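Local coordinates for protein KLLA0E08119p (Kluyveromyces lactis, PDB 3VA7) that probably carboxylates urea to urea-1-carboxylate with biotin, ATP and bicarbonate, this chain being the biotin-dependent urea carboxylase part of a bifunctional urea-degrading enzyme, at residues 1019-1024 / 1036-1041; 1025-1030 / 1045-1050. All coordinates share one frame; numbering follows the deposited sequence.

Interaction 1. Residues 1019-1024 / 1036-1041. With BTI (5-(hexahydro-2-oxo-1H-thieno[3,4-D]imidazol-6-yl)pentanal), chain B.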
# COMPACT_ATOMS: atom_id res chain seq x y z
N TYR A 1019 -16.48 -8.27 -4.67
CA TYR A 1019 -15.36 -7.74 -5.45
C TYR A 1019 -15.79 -6.59 -6.41
O TYR A 1019 -16.84 -6.67 -7.09
CB TYR A 1019 -14.56 -8.88 -6.20
CG TYR A 1019 -13.57 -8.23 -7.14
CD1 TYR A 1019 -12.24 -7.98 -6.72
CD2 TYR A 1019 -13.99 -7.76 -8.45
CE1 TYR A 1019 -11.33 -7.32 -7.57
CE2 TYR A 1019 -13.12 -7.09 -9.30
CZ TYR A 1019 -11.79 -6.86 -8.85
OH TYR A 1019 -10.91 -6.19 -9.64
N THR A 1020 -15.00 -5.52 -6.45
CA THR A 1020 -15.24 -4.42 -7.39
C THR A 1020 -13.88 -3.89 -7.79
O THR A 1020 -12.89 -4.01 -7.03
CB THR A 1020 -16.11 -3.29 -6.74
OG1 THR A 1020 -17.20 -3.88 -6.01
CG2 THR A 1020 -16.67 -2.27 -7.82
N ALA A 1021 -13.80 -3.33 -8.98
CA ALA A 1021 -12.50 -2.96 -9.55
C ALA A 1021 -12.25 -1.54 -9.11
O ALA A 1021 -13.21 -0.76 -8.97
CB ALA A 1021 -12.50 -3.06 -11.13
N ARG A 1022 -10.97 -1.19 -8.93
CA ARG A 1022 -10.56 0.18 -8.57
C ARG A 1022 -11.01 1.22 -9.60
O ARG A 1022 -10.78 1.06 -10.80
CB ARG A 1022 -9.04 0.18 -8.43
CG ARG A 1022 -8.31 1.51 -8.26
CD ARG A 1022 -7.02 1.30 -7.50
NE ARG A 1022 -5.87 2.08 -8.00
CZ ARG A 1022 -5.26 1.86 -9.15
NH1 ARG A 1022 -5.70 0.91 -9.95
NH2 ARG A 1022 -4.21 2.58 -9.52
N GLY A 1023 -11.67 2.27 -9.15
CA GLY A 1023 -12.11 3.36 -10.02
C GLY A 1023 -13.48 3.19 -10.63
O GLY A 1023 -14.01 4.12 -11.25
N VAL A 1024 -14.08 2.01 -10.46
CA VAL A 1024 -15.47 1.78 -10.93
C VAL A 1024 -16.44 2.84 -10.38
O VAL A 1024 -16.37 3.21 -9.21
CB VAL A 1024 -15.93 0.37 -10.56
CG1 VAL A 1024 -17.41 0.23 -10.67
CG2 VAL A 1024 -15.22 -0.67 -11.48
N ASN A 1036 -12.87 3.76 -4.52
CA ASN A 1036 -11.44 4.17 -4.49
C ASN A 1036 -10.44 3.03 -4.29
O ASN A 1036 -9.25 3.24 -4.52
CB ASN A 1036 -11.16 5.29 -3.46
CG ASN A 1036 -11.73 6.60 -3.88
OD1 ASN A 1036 -12.07 6.78 -5.06
ND2 ASN A 1036 -11.81 7.56 -2.93
N ALA A 1037 -10.90 1.86 -3.86
CA ALA A 1037 -10.00 0.72 -3.60
C ALA A 1037 -10.20 -0.49 -4.52
O ALA A 1037 -11.34 -0.83 -4.87
CB ALA A 1037 -10.13 0.29 -2.17
N GLU A 1038 -9.11 -1.16 -4.86
CA GLU A 1038 -9.12 -2.35 -5.68
C GLU A 1038 -9.60 -3.56 -4.85
O GLU A 1038 -9.03 -3.86 -3.82
CB GLU A 1038 -7.71 -2.59 -6.21
CG GLU A 1038 -7.48 -3.95 -6.88
CD GLU A 1038 -8.38 -4.19 -8.09
OE1 GLU A 1038 -8.82 -5.33 -8.22
OE2 GLU A 1038 -8.66 -3.26 -8.91
N GLY A 1039 -10.60 -4.30 -5.34
CA GLY A 1039 -11.05 -5.49 -4.63
C GLY A 1039 -11.99 -5.20 -3.47
O GLY A 1039 -11.90 -5.83 -2.41
N SER A 1040 -12.88 -4.22 -3.61
CA SER A 1040 -13.80 -3.96 -2.51
C SER A 1040 -15.21 -4.48 -2.75
O SER A 1040 -15.72 -4.41 -3.88
CB SER A 1040 -13.84 -2.47 -2.07
OG SER A 1040 -13.98 -1.61 -3.16
N PRO A 1041 -15.83 -4.98 -1.69
CA PRO A 1041 -17.24 -5.39 -1.75
C PRO A 1041 -17.98 -4.16 -2.18
O PRO A 1041 -17.47 -3.08 -2.02
CB PRO A 1041 -17.55 -5.74 -0.30
CG PRO A 1041 -16.17 -6.22 0.25
CD PRO A 1041 -15.23 -5.22 -0.36
C11 BTI B . -17.96 -9.09 2.93
O11 BTI B . -18.50 -9.26 1.79
C10 BTI B . -18.20 -7.86 3.86
C9 BTI B . -19.09 -6.83 3.16
C8 BTI B . -19.66 -5.73 4.05
C7 BTI B . -20.92 -5.03 3.50
C2 BTI B . -20.80 -4.55 2.06
S1 BTI B . -19.49 -3.39 1.82
C6 BTI B . -20.21 -2.66 0.40
C5 BTI B . -21.71 -2.87 0.48
N3 BTI B . -22.16 -1.60 0.97
C3 BTI B . -22.60 -1.70 2.20
O3 BTI B . -23.12 -0.69 2.87
N2 BTI B . -22.50 -2.93 2.66
C4 BTI B . -22.07 -3.84 1.61
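The phenol of Y1019 turns its edge to the carboxylate of E1038: OH donates to the syn lone pair of E1038 OE1 at 2.7 Å, with the ring and carboxylate planes 49° apart. G1039 CA approaches the ring obliquely, 3.5 Å from Y1019 CD1, while C942 and R945 of helix 937-949 also touch this tyrosine. The other carboxylate oxygen, E1038 OE2, takes the backbone N-H of R1022 from above its plane, N to OE2 3.1 Å and nearly straight at 169°. The glutamate bends at chi2 (60°), which brings its carboxylate to Y1019 OH and R1022 N. A phenylalanine in place of Y1019 would probably leave E1038 OE1 without its hydroxyl donor and the carboxylate freer to turn about its bond to R1022. The arginine's own guanidinium forms a salt bridge with D1094. Along the backbone, T1020 O accepts G1039 N at 2.9 Å and, weakly, S1040 N. The T1020 hydroxyl donates from OG1 to S1040 O at 2.6 Å and is also hydrogen-bonded to R1017 NH2. A type II beta turn, A1021 to V1024 with G1023 at positive phi, leads into strand 1024-1028. At the end of its segment P1041 CB lies 3.7 Å from S1 of the biotin group. The contact is thus a pairing of two loops at the edge of the biotin pocket of the carboxyltransferase domain.

Interaction 2. Residues 1025-1030 / 1045-1050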
# COMPACT_ATOMS: atom_id res chain seq x y z
N VAL A 1025 -17.31 3.37 -11.24
CA VAL A 1025 -18.30 4.30 -10.81
C VAL A 1025 -19.64 3.60 -10.64
O VAL A 1025 -20.06 2.78 -11.53
CB VAL A 1025 -18.42 5.42 -11.85
CG1 VAL A 1025 -19.67 6.31 -11.64
CG2 VAL A 1025 -17.09 6.26 -11.87
N GLY A 1026 -20.32 3.89 -9.52
CA GLY A 1026 -21.57 3.26 -9.27
C GLY A 1026 -22.77 4.17 -9.07
O GLY A 1026 -22.62 5.40 -8.82
N ILE A 1027 -23.96 3.57 -9.18
CA ILE A 1027 -25.20 4.27 -8.93
C ILE A 1027 -26.02 3.38 -8.06
O ILE A 1027 -26.34 2.25 -8.41
CB ILE A 1027 -25.95 4.71 -10.21
CG1 ILE A 1027 -25.03 5.50 -11.13
CG2 ILE A 1027 -27.19 5.54 -9.89
CD1 ILE A 1027 -24.98 7.02 -10.85
N GLY A 1028 -26.35 3.92 -6.89
CA GLY A 1028 -27.10 3.19 -5.86
C GLY A 1028 -28.30 4.00 -5.51
O GLY A 1028 -28.18 5.08 -4.85
N GLY A 1029 -29.46 3.52 -5.95
CA GLY A 1029 -30.67 4.35 -5.90
C GLY A 1029 -30.34 5.62 -6.67
O GLY A 1029 -29.90 5.56 -7.82
N MET A 1030 -30.48 6.78 -6.04
CA MET A 1030 -30.09 8.03 -6.75
C MET A 1030 -28.63 8.50 -6.53
O MET A 1030 -28.23 9.52 -7.08
CB MET A 1030 -31.04 9.15 -6.43
CG MET A 1030 -30.62 10.02 -5.29
SD MET A 1030 -32.06 10.82 -4.55
CE MET A 1030 -31.31 12.00 -3.42
N GLN A 1045 -25.04 -0.21 -8.52
CA GLN A 1045 -25.14 -0.52 -9.96
C GLN A 1045 -23.97 0.06 -10.71
O GLN A 1045 -23.67 1.25 -10.60
CB GLN A 1045 -26.47 -0.01 -10.52
CG GLN A 1045 -27.73 -0.59 -9.77
CD GLN A 1045 -27.83 -2.10 -9.85
OE1 GLN A 1045 -28.46 -2.75 -8.99
NE2 GLN A 1045 -27.22 -2.68 -10.87
N LEU A 1046 -23.28 -0.78 -11.46
CA LEU A 1046 -22.02 -0.41 -12.08
C LEU A 1046 -22.20 0.12 -13.51
O LEU A 1046 -22.85 -0.46 -14.33
CB LEU A 1046 -21.04 -1.59 -12.06
CG LEU A 1046 -20.89 -2.32 -10.72
CD1 LEU A 1046 -20.00 -3.52 -10.85
CD2 LEU A 1046 -20.42 -1.39 -9.54
N VAL A 1047 -21.51 1.21 -13.81
CA VAL A 1047 -21.86 2.08 -14.91
C VAL A 1047 -20.60 2.42 -15.72
O VAL A 1047 -20.68 2.66 -16.92
CB VAL A 1047 -22.55 3.23 -14.21
CG1 VAL A 1047 -21.89 4.61 -14.31
CG2 VAL A 1047 -24.01 3.14 -14.31
N GLY A 1048 -19.42 2.37 -15.12
CA GLY A 1048 -18.22 2.75 -15.85
C GLY A 1048 -17.05 2.96 -14.92
O GLY A 1048 -17.14 2.61 -13.73
N ARG A 1049 -15.95 3.52 -15.43
CA ARG A 1049 -14.79 3.63 -14.57
C ARG A 1049 -14.00 4.92 -14.78
O ARG A 1049 -13.80 5.33 -15.91
CB ARG A 1049 -13.93 2.38 -14.71
CG ARG A 1049 -12.78 2.26 -13.78
CD ARG A 1049 -12.02 0.91 -13.98
NE ARG A 1049 -11.89 0.49 -15.37
CZ ARG A 1049 -10.74 0.30 -16.01
NH1 ARG A 1049 -9.58 0.42 -15.37
NH2 ARG A 1049 -10.74 -0.07 -17.28
N THR A 1050 -13.60 5.54 -13.66
CA THR A 1050 -12.65 6.67 -13.59
C THR A 1050 -11.36 6.21 -12.94
O THR A 1050 -11.02 5.01 -12.92
CB THR A 1050 -13.05 7.73 -12.54
OG1 THR A 1050 -14.33 7.46 -11.94
CG2 THR A 1050 -12.89 9.15 -13.07
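A beta bulge breaks the register of two antiparallel strands, 1025-1028 and 1045-1049, in the mixed sheet of the carboxyltransferase C and D subdomains, with V1025 set against both V1047 and G1048. The strand directions make 144°. At the bulge V1025 N bonds to G1048 O at 2.6 Å, whereas V1025 O accepts V1047 N at 3.1 Å. Past the bulge, G1026 faces L1046 as a non-hydrogen-bonded pair, and G1026 CA lies 3.2 Å from Q1045 O in a CA-H...O contact. One residue further, I1027 and Q1045 form a hydrogen-bonded pair, I1027 N to Q1045 O at 2.7 Å and Q1045 N to I1027 O at 2.8 Å. L1046 turns to the opposite face from V1025 and I1027 and packs on T939 and C942 of helix 937-949; its side chain is about 7 Å from the bound urea, so this part of the sheet lies near the substrate pocket. The guanidinium of R1049 is held by salt bridges to D936 and E1087. On the valine face, M1032 and I1034 of strand 1031-1034 adjoin V1025, and V961 of helix 960-967 adjoins V1047. V1025 CG1, anti to the backbone N (chi1 167°), meets V1047 CG1 at 3.9 Å, and the second methyl of that valine, V1047 CG2, touches I1027 CG1 at 4.1 Å.

Going along the chain, 1019-1024 runs straight into 1025-1030; then come strand 1031-1034, the loop 1036-1041 and finally 1045-1050. Interaction 1 closes the loop from 1024 to 1036, and interaction 2 closes the one from 1030 to 1045, so the two closures cross rather than nest. Strand 1024-1028 pairs with both 1031-1034 and 1045-1049, and the last of these carries the sheet on to strand 922-934. Interaction 1 joins two loops that connect strands of this sheet, beside the biotin pocket. The two contacts meet where G1023 O probably accepts a hydrogen bond from T1050 N, and R1049 packs against the turn at R1022 and G1023.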